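Local coordinates for ARF GTPase-activating protein GIT1 (Rattus norvegicus, PDB 6IUH), which belongs to the ARF GTPase-activating proteins and, through its C-terminal four-helix domain, probably docks partner proteins as a scaffold, at residues 32-35 / 41-44; 54-59 / 117-122. All blocks are in the same frame, centred on the assembly; numbering follows the deposited sequence.

Interaction 1 of 2, residues 32-35 / 41-44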
loop_
_atom_site.group_PDB
_atom_site.type_symbol
_atom_site.label_atom_id
_atom_site.label_comp_id
_atom_site.label_asym_id
_atom_site.label_seq_id
_atom_site.Cartn_x
_atom_site.Cartn_y
_atom_site.Cartn_z
ATOM N N ARG A 32 -11.887 1.704 -3.454
ATOM C CA ARG A 32 -13.208 1.643 -4.069
ATOM C C ARG A 32 -14.178 0.883 -3.172
ATOM O O ARG A 32 -15.335 1.274 -3.014
ATOM C CB ARG A 32 -13.137 0.978 -5.445
ATOM C CG ARG A 32 -14.447 1.024 -6.221
ATOM C CD ARG A 32 -14.368 0.218 -7.509
ATOM N NE ARG A 32 -14.347 -1.221 -7.259
ATOM C CZ ARG A 32 -15.429 -1.995 -7.262
ATOM N NH1 ARG A 32 -15.315 -3.295 -7.025
ATOM N NH2 ARG A 32 -16.621 -1.472 -7.506
ATOM N N ALA A 33 -13.694 -0.207 -2.583
ATOM C CA ALA A 33 -14.509 -1.016 -1.684
ATOM C C ALA A 33 -14.921 -0.211 -0.458
ATOM O O ALA A 33 -16.071 -0.274 -0.017
ATOM C CB ALA A 33 -13.757 -2.271 -1.267
ATOM N N ALA A 34 -13.976 0.546 0.088
ATOM C CA ALA A 34 -14.238 1.390 1.246
ATOM C C ALA A 34 -15.285 2.447 0.917
ATOM O O ALA A 34 -16.181 2.724 1.716
ATOM C CB ALA A 34 -12.949 2.048 1.728
ATOM N N GLN A 35 -15.172 3.030 -0.270
ATOM C CA GLN A 35 -16.067 4.106 -0.673
ATOM C C GLN A 35 -17.449 3.592 -1.067
ATOM O O GLN A 35 -18.442 4.306 -0.934
ATOM C CB GLN A 35 -15.450 4.903 -1.825
ATOM C CG GLN A 35 -14.286 5.784 -1.394
ATOM C CD GLN A 35 -13.625 6.494 -2.556
ATOM O OE1 GLN A 35 -13.411 5.909 -3.618
ATOM N NE2 GLN A 35 -13.296 7.766 -2.361
ATOM N N SER A 41 -15.411 -7.139 1.170
ATOM C CA SER A 41 -14.316 -7.301 0.223
ATOM C C SER A 41 -12.970 -6.882 0.806
ATOM O O SER A 41 -11.944 -6.964 0.127
ATOM C CB SER A 41 -14.599 -6.503 -1.054
ATOM O OG SER A 41 -15.739 -7.008 -1.728
ATOM N N PHE A 42 -12.964 -6.442 2.062
ATOM C CA PHE A 42 -11.730 -5.946 2.674
ATOM C C PHE A 42 -10.664 -7.032 2.817
ATOM O O PHE A 42 -9.489 -6.789 2.543
ATOM C CB PHE A 42 -12.018 -5.319 4.040
ATOM C CG PHE A 42 -12.486 -3.889 3.966
ATOM C CD1 PHE A 42 -12.946 -3.353 2.775
ATOM C CD2 PHE A 42 -12.453 -3.078 5.089
ATOM C CE1 PHE A 42 -13.373 -2.037 2.706
ATOM C CE2 PHE A 42 -12.880 -1.763 5.027
ATOM C CZ PHE A 42 -13.340 -1.241 3.832
ATOM N N VAL A 43 -11.070 -8.226 3.241
ATOM C CA VAL A 43 -10.121 -9.330 3.400
ATOM C C VAL A 43 -9.520 -9.798 2.064
ATOM O O VAL A 43 -8.297 -9.899 1.955
ATOM C CB VAL A 43 -10.767 -10.534 4.128
ATOM C CG1 VAL A 43 -9.869 -11.760 4.042
ATOM C CG2 VAL A 43 -11.055 -10.183 5.572
ATOM N N PRO A 44 -10.357 -10.079 1.042
ATOM C CA PRO A 44 -9.713 -10.490 -0.213
ATOM C C PRO A 44 -8.878 -9.379 -0.850
ATOM O O PRO A 44 -7.862 -9.678 -1.480
ATOM C CB PRO A 44 -10.895 -10.868 -1.112
ATOM C CG PRO A 44 -12.060 -10.153 -0.541
ATOM C CD PRO A 44 -11.828 -10.130 0.936
#

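Interaction 2 of 2, residues 54-59 / 117-122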
loop_
_atom_site.group_PDB
_atom_site.type_symbol
_atom_site.label_atom_id
_atom_site.label_comp_id
_atom_site.label_asym_id
_atom_site.label_seq_id
_atom_site.Cartn_x
_atom_site.Cartn_y
_atom_site.Cartn_z
ATOM N N THR A 54 4.511 -8.564 -1.419
ATOM C CA THR A 54 5.520 -9.618 -1.311
ATOM C C THR A 54 6.338 -9.742 -2.596
ATOM O O THR A 54 7.561 -9.903 -2.554
ATOM C CB THR A 54 4.871 -10.981 -0.983
ATOM O OG1 THR A 54 4.178 -10.890 0.267
ATOM C CG2 THR A 54 5.924 -12.074 -0.894
ATOM N N GLU A 55 5.656 -9.660 -3.735
ATOM C CA GLU A 55 6.317 -9.757 -5.032
ATOM C C GLU A 55 7.198 -8.544 -5.304
ATOM O O GLU A 55 8.264 -8.665 -5.901
ATOM C CB GLU A 55 5.288 -9.912 -6.153
ATOM C CG GLU A 55 4.504 -11.216 -6.109
ATOM C CD GLU A 55 3.630 -11.412 -7.333
ATOM O OE1 GLU A 55 3.693 -10.568 -8.253
ATOM O OE2 GLU A 55 2.880 -12.410 -7.378
ATOM N N MET A 56 6.749 -7.373 -4.871
ATOM C CA MET A 56 7.550 -6.169 -5.048
ATOM C C MET A 56 8.784 -6.225 -4.155
ATOM O O MET A 56 9.889 -5.900 -4.588
ATOM C CB MET A 56 6.730 -4.916 -4.744
ATOM C CG MET A 56 7.491 -3.625 -4.992
ATOM S SD MET A 56 6.482 -2.167 -4.704
ATOM C CE MET A 56 7.674 -0.869 -5.051
ATOM N N ALA A 57 8.593 -6.653 -2.912
ATOM C CA ALA A 57 9.700 -6.766 -1.971
ATOM C C ALA A 57 10.741 -7.775 -2.456
ATOM O O ALA A 57 11.936 -7.608 -2.217
ATOM C CB ALA A 57 9.185 -7.156 -0.591
ATOM N N SER A 58 10.283 -8.813 -3.151
ATOM C CA SER A 58 11.176 -9.868 -3.624
ATOM C C SER A 58 12.092 -9.401 -4.757
ATOM O O SER A 58 13.047 -10.090 -5.110
ATOM C CB SER A 58 10.367 -11.086 -4.080
ATOM O OG SER A 58 9.590 -10.786 -5.225
ATOM N N LEU A 59 11.798 -8.234 -5.327
ATOM C CA LEU A 59 12.648 -7.652 -6.363
ATOM C C LEU A 59 13.981 -7.197 -5.788
ATOM O O LEU A 59 14.980 -7.085 -6.505
ATOM C CB LEU A 59 11.956 -6.464 -7.033
ATOM C CG LEU A 59 10.753 -6.727 -7.934
ATOM C CD1 LEU A 59 10.283 -5.414 -8.532
ATOM C CD2 LEU A 59 11.109 -7.723 -9.024
ATOM N N LYS A 117 2.971 4.976 -0.030
ATOM C CA LYS A 117 4.091 5.859 0.296
ATOM C C LYS A 117 5.423 5.139 0.141
ATOM O O LYS A 117 6.343 5.641 -0.510
ATOM C CB LYS A 117 3.952 6.393 1.723
ATOM C CG LYS A 117 4.944 7.489 2.094
ATOM C CD LYS A 117 4.708 7.955 3.525
ATOM C CE LYS A 117 5.538 9.173 3.877
ATOM N NZ LYS A 117 5.235 9.641 5.257
ATOM N N ALA A 118 5.516 3.957 0.742
ATOM C CA ALA A 118 6.718 3.138 0.662
ATOM C C ALA A 118 7.000 2.705 -0.775
ATOM O O ALA A 118 8.149 2.711 -1.220
ATOM C CB ALA A 118 6.586 1.916 1.567
ATOM N N ALA A 119 5.948 2.323 -1.495
ATOM C CA ALA A 119 6.091 1.877 -2.877
ATOM C C ALA A 119 6.662 2.994 -3.742
ATOM O O ALA A 119 7.560 2.763 -4.552
ATOM C CB ALA A 119 4.756 1.403 -3.429
ATOM N N LYS A 120 6.136 4.203 -3.556
ATOM C CA LYS A 120 6.629 5.384 -4.257
ATOM C C LYS A 120 8.105 5.641 -3.954
ATOM O O LYS A 120 8.887 5.951 -4.854
ATOM C CB LYS A 120 5.804 6.619 -3.882
ATOM C CG LYS A 120 6.165 7.870 -4.673
ATOM C CD LYS A 120 5.495 9.104 -4.086
ATOM C CE LYS A 120 5.956 9.344 -2.655
ATOM N NZ LYS A 120 5.237 10.482 -2.017
ATOM N N GLN A 121 8.478 5.517 -2.684
ATOM C CA GLN A 121 9.863 5.728 -2.278
ATOM C C GLN A 121 10.784 4.744 -2.987
ATOM O O GLN A 121 11.850 5.116 -3.467
ATOM C CB GLN A 121 10.009 5.595 -0.760
ATOM C CG GLN A 121 9.350 6.722 0.019
ATOM C CD GLN A 121 9.286 6.453 1.511
ATOM O OE1 GLN A 121 9.752 5.422 1.993
ATOM N NE2 GLN A 121 8.698 7.385 2.251
ATOM N N LEU A 122 10.350 3.491 -3.067
ATOM C CA LEU A 122 11.125 2.444 -3.725
ATOM C C LEU A 122 11.279 2.702 -5.219
ATOM O O LEU A 122 12.331 2.415 -5.798
ATOM C CB LEU A 122 10.471 1.082 -3.488
ATOM C CG LEU A 122 10.574 0.579 -2.048
ATOM C CD1 LEU A 122 9.651 -0.615 -1.820
ATOM C CD2 LEU A 122 12.009 0.211 -1.715
#

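Interaction 1 of 2, residues 32-35 / 41-44
Phe42 brings the edge of its ring against the backbone of Ala33 and Ala34, and this edge-on approach carries most of the contact. The evidence lies in which atoms come close. Phe42 CE1 lies 3.7 Å from Ala34 N, while the carbonyl carbon of Ala33 and the CA of Ala34 both sit near the plane of the ring, not over a face. Two methyl groups complete the first shell: Ala33 CB is 4.0 Å from Phe42 CE1, and Ala34 CB is 3.9 Å from Phe42 CZ. More loosely, Ala33 CB meets Ser41 CB at 4.3 Å, near the place where the backbones come nearest, with 6.6 Å between Ala33 CA and Ser41 CA. No hydrogen bond crosses between 32-35 and 41-44, so the contact rests on van der Waals packing.

The ring reaches this position because Phe42 CG stands opposite the carbonyl carbon about the CA-CB bond (chi1 -83°), which swings CE1 and CZ toward the preceding helix. His39, in the connecting turn, meets the Phe42 ring edge-to-face and probably limits its rotation. A serine in place of Phe42 would probably leave the methyls of Ala33 and Ala34 without their apolar partner and open a gap between the two helices.

The contact thus pins the C-terminal end of helix 13-35 to the start of helix 42-57, as in a helical hairpin. Helix 101-128 closes in beside it, with Leu104 and Val108 touching Phe42 and Thr105 touching Ala34.

Interaction 2 of 2, residues 54-59 / 117-122
Met56 projects from helix 42-57 toward helix 101-128, meeting Ala119 and Leu122 inside the four-helix bundle of this domain. The apolar contacts all involve the end of the thioether chain. Met56 CE lies 3.8 Å from Leu122 CB and equally near Leu122 CD1, and the Met56 and Leu122 side chains cross at a slant. Against the small residue one turn earlier, Met56 CE is 4.0 Å from Ala119 CB, with Met56 SD slightly farther from the same methyl.

The length of the methionine is what bridges the helices: Met56 CA and Ala119 CA, the nearest pair of backbone positions, are still 8.5 Å apart. Its CG is anti to the backbone N (chi1 -177°), and the following torsions are also extended, carrying CE straight across. Lys19 and Thr20 of helix 13-35 also touch Met56, while Ser72 and Leu73 of helix 67-87 touch Leu122, so all four helices meet around this pair.

No hydrogen bond crosses the segments; the methyl Met56 CE rests against the backbone Ala119 O at 3.7 Å, a van der Waals contact. Within 54-59, Ser58 N bonds to Thr54 O. There the hydroxyl Ser58 OG donates to Glu55 O at 2.6 Å, approaching from above the carbonyl plane, 36° out of it.

From the N terminus, helix 13-35 runs to the first contact, where interaction 1 closes the short loop 36-40, after which the chain continues as helix 42-57. Interaction 2 then takes up the other end of that same helix and closes a much longer excursion of 57 residues, which includes all of helix 67-87 and the first half or more of helix 101-128. The two are in series, neither nested nor crossed. The centres of interactions 1 and 2 lie about 21 Å apart, on opposite sides of the chain's centre. Between interactions 1 and 2 the nearest atoms are about 12 Å apart. Helix 42-57 is therefore tied to helix 13-35 near its beginning and to helix 101-128 near its end.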